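PDB 4B9W: tudor domain-containing protein 1 from Mus musculus, which acts as a scaffold for arginine-methylated Piwi proteins in the germline piRNA pathway that represses transposons, here through its third extended Tudor domain. Local coordinates for residues Thr148-Phe151 with Gln152-Val156. Sequence-based numbering, arbitrary orientation.
Sequences TARF and QACVV
Gln152 N donates to Thr148 O at 2.9 Å with an N-H...O angle of 164°, and Ala153 N to Ala149 O at 3.0 Å, two regular i+4 bonds of the helix. One residue on, the pattern degrades: Cys154 N reaches Arg150 O at 3.0 Å, but the angle drops to 141°, and the same N-H makes a weak second bond to Phe151 O. Gln152 O then accepts from both Val155 N and Val156 N, and the backbone of Val156 is extended. These residues lie on helix 145-155, which packs against strand 18-26 of the curled mixed sheet in the staphylococcal nuclease-like, OB-fold part of the extended Tudor domain. Phe151 and Val155, one turn apart, face that strand side; Phe151 CE1 lies 3.8 Å from Val155 CG1, an oblique approach to the ring, which also meets Phe32 edge-to-face. Arg150, exposed yet lying against Leu191, bends at chi2 and chi3, which turns its guanidinium forward along the helix until NH1 is 3.6 Å from Ala153 CB, with the methyl at the edge of the guanidinium and in its plane. Cys154 SG lies beside its own backbone N, which directs it over the preceding turn, 3.4 Å from Arg150 O, while its side chain packs on Ile187 and Val190 of helix 187-193. Thr148 and Gln152 touch the bound MILI peptide, Thr148 against an aromatic side chain and Gln152 against an apolar one.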
ATOM      1  N   THR A 148      16.255  -0.769   8.490  1.00 11.41           N
ATOM      2  CA  THR A 148      15.271   0.249   8.872  1.00 11.23           C
ATOM      3  C   THR A 148      15.511   0.788  10.294  1.00 11.39           C
ATOM      4  O   THR A 148      15.474   2.003  10.514  1.00 11.78           O
ATOM      5  CB  THR A 148      13.832  -0.268   8.645  1.00 11.15           C
ATOM      6  OG1 THR A 148      13.659  -0.557   7.246  1.00 10.78           O
ATOM      7  CG2 THR A 148      12.810   0.767   9.072  1.00 11.03           C
ATOM      8  N   ALA A 149      15.795  -0.090  11.246  1.00 11.58           N
ATOM      9  CA  ALA A 149      16.069   0.347  12.619  1.00 12.08           C
ATOM     10  C   ALA A 149      17.385   1.148  12.734  1.00 12.74           C
ATOM     11  O   ALA A 149      17.501   2.095  13.549  1.00 12.71           O
ATOM     12  CB  ALA A 149      16.051  -0.840  13.573  1.00 12.25           C
ATOM     13  N   ARG A 150      18.372   0.810  11.917  1.00 13.25           N
ATOM     14  CA  ARG A 150      19.594   1.602  11.909  1.00 14.11           C
ATOM     15  C   ARG A 150      19.300   3.014  11.389  1.00 13.34           C
ATOM     16  O   ARG A 150      19.717   3.997  11.991  1.00 13.31           O
ATOM     17  CB  ARG A 150      20.718   0.922  11.108  1.00 15.43           C
ATOM     18  CG  ARG A 150      22.025   1.717  11.066  1.00 16.88           C
ATOM     19  CD  ARG A 150      22.433   2.295  12.425  1.00 18.49           C
ATOM     20  NE  ARG A 150      23.069   1.317  13.313  1.00 20.11           N
ATOM     21  CZ  ARG A 150      22.899   1.224  14.644  1.00 20.98           C
ATOM     22  NH1 ARG A 150      22.059   2.009  15.346  1.00 21.41           N
ATOM     23  NH2 ARG A 150      23.567   0.299  15.295  1.00 21.84           N
ATOM     24  N   PHE A 151      18.553   3.099  10.285  1.00 12.55           N
ATOM     25  CA  PHE A 151      18.123   4.364   9.706  1.00 12.25           C
ATOM     26  C   PHE A 151      17.405   5.214  10.759  1.00 12.14           C
ATOM     27  O   PHE A 151      17.754   6.372  10.934  1.00 11.61           O
ATOM     28  CB  PHE A 151      17.248   4.091   8.441  1.00 12.36           C
ATOM     29  CG  PHE A 151      16.728   5.326   7.726  1.00 12.34           C
ATOM     30  CD1 PHE A 151      17.481   6.491   7.614  1.00 12.36           C
ATOM     31  CD2 PHE A 151      15.492   5.279   7.084  1.00 12.55           C
ATOM     32  CE1 PHE A 151      16.985   7.596   6.934  1.00 12.15           C
ATOM     33  CE2 PHE A 151      14.992   6.379   6.410  1.00 12.50           C
ATOM     34  CZ  PHE A 151      15.750   7.543   6.329  1.00 12.39           C
ATOM     35  N   GLN A 152      16.430   4.615  11.452  1.00 12.11           N
ATOM     36  CA  GLN A 152      15.634   5.271  12.498  1.00 12.32           C
ATOM     37  C   GLN A 152      16.530   5.851  13.614  1.00 12.00           C
ATOM     38  O   GLN A 152      16.344   6.995  14.045  1.00 11.50           O
ATOM     39  CB  GLN A 152      14.616   4.256  13.056  1.00 12.69           C
ATOM     40  CG  GLN A 152      13.923   4.616  14.347  1.00 12.97           C
ATOM     41  CD  GLN A 152      13.045   5.823  14.207  1.00 14.11           C
ATOM     42  OE1 GLN A 152      12.561   6.131  13.110  1.00 15.86           O
ATOM     43  NE2 GLN A 152      12.801   6.506  15.316  1.00 14.24           N
ATOM     44  N   ALA A 153      17.518   5.069  14.039  1.00 11.99           N
ATOM     45  CA  ALA A 153      18.492   5.504  15.037  1.00 12.44           C
ATOM     46  C   ALA A 153      19.367   6.678  14.519  1.00 12.78           C
ATOM     47  O   ALA A 153      19.843   7.497  15.320  1.00 12.81           O
ATOM     48  CB  ALA A 153      19.355   4.314  15.518  1.00 12.38           C
ATOM     49  N   CYS A 154      19.543   6.791  13.198  1.00 13.12           N
ATOM     50  CA  CYS A 154      20.200   7.997  12.609  1.00 13.78           C
ATOM     51  C   CYS A 154      19.339   9.253  12.570  1.00 13.45           C
ATOM     52  O   CYS A 154      19.875  10.330  12.389  1.00 13.45           O
ATOM     53  CB  CYS A 154      20.639   7.768  11.163  1.00 14.10           C
ATOM     54  SG  CYS A 154      21.819   6.442  10.932  1.00 16.00           S
ATOM     55  N   VAL A 155      18.024   9.134  12.663  1.00 12.95           N
ATOM     56  CA  VAL A 155      17.179  10.331  12.520  1.00 13.23           C
ATOM     57  C   VAL A 155      16.383  10.683  13.779  1.00 13.97           C
ATOM     58  O   VAL A 155      15.955  11.832  13.925  1.00 13.32           O
ATOM     59  CB  VAL A 155      16.198  10.226  11.322  1.00 12.72           C
ATOM     60  CG1 VAL A 155      16.923   9.791  10.064  1.00 12.96           C
ATOM     61  CG2 VAL A 155      15.046   9.271  11.625  1.00 12.05           C
ATOM     62  N   VAL A 156      16.157   9.718  14.673  1.00 14.77           N
ATOM     63  CA  VAL A 156      15.280   9.975  15.824  1.00 15.78           C
ATOM     64  C   VAL A 156      15.716  11.212  16.653  1.00 16.16           C
ATOM     65  O   VAL A 156      16.903  11.386  16.926  1.00 15.97           O
ATOM     66  CB  VAL A 156      15.167   8.733  16.728  1.00 16.10           C
ATOM     67  CG1 VAL A 156      16.493   8.436  17.433  1.00 16.10           C
ATOM     68  CG2 VAL A 156      14.019   8.907  17.721  1.00 15.73           C
TER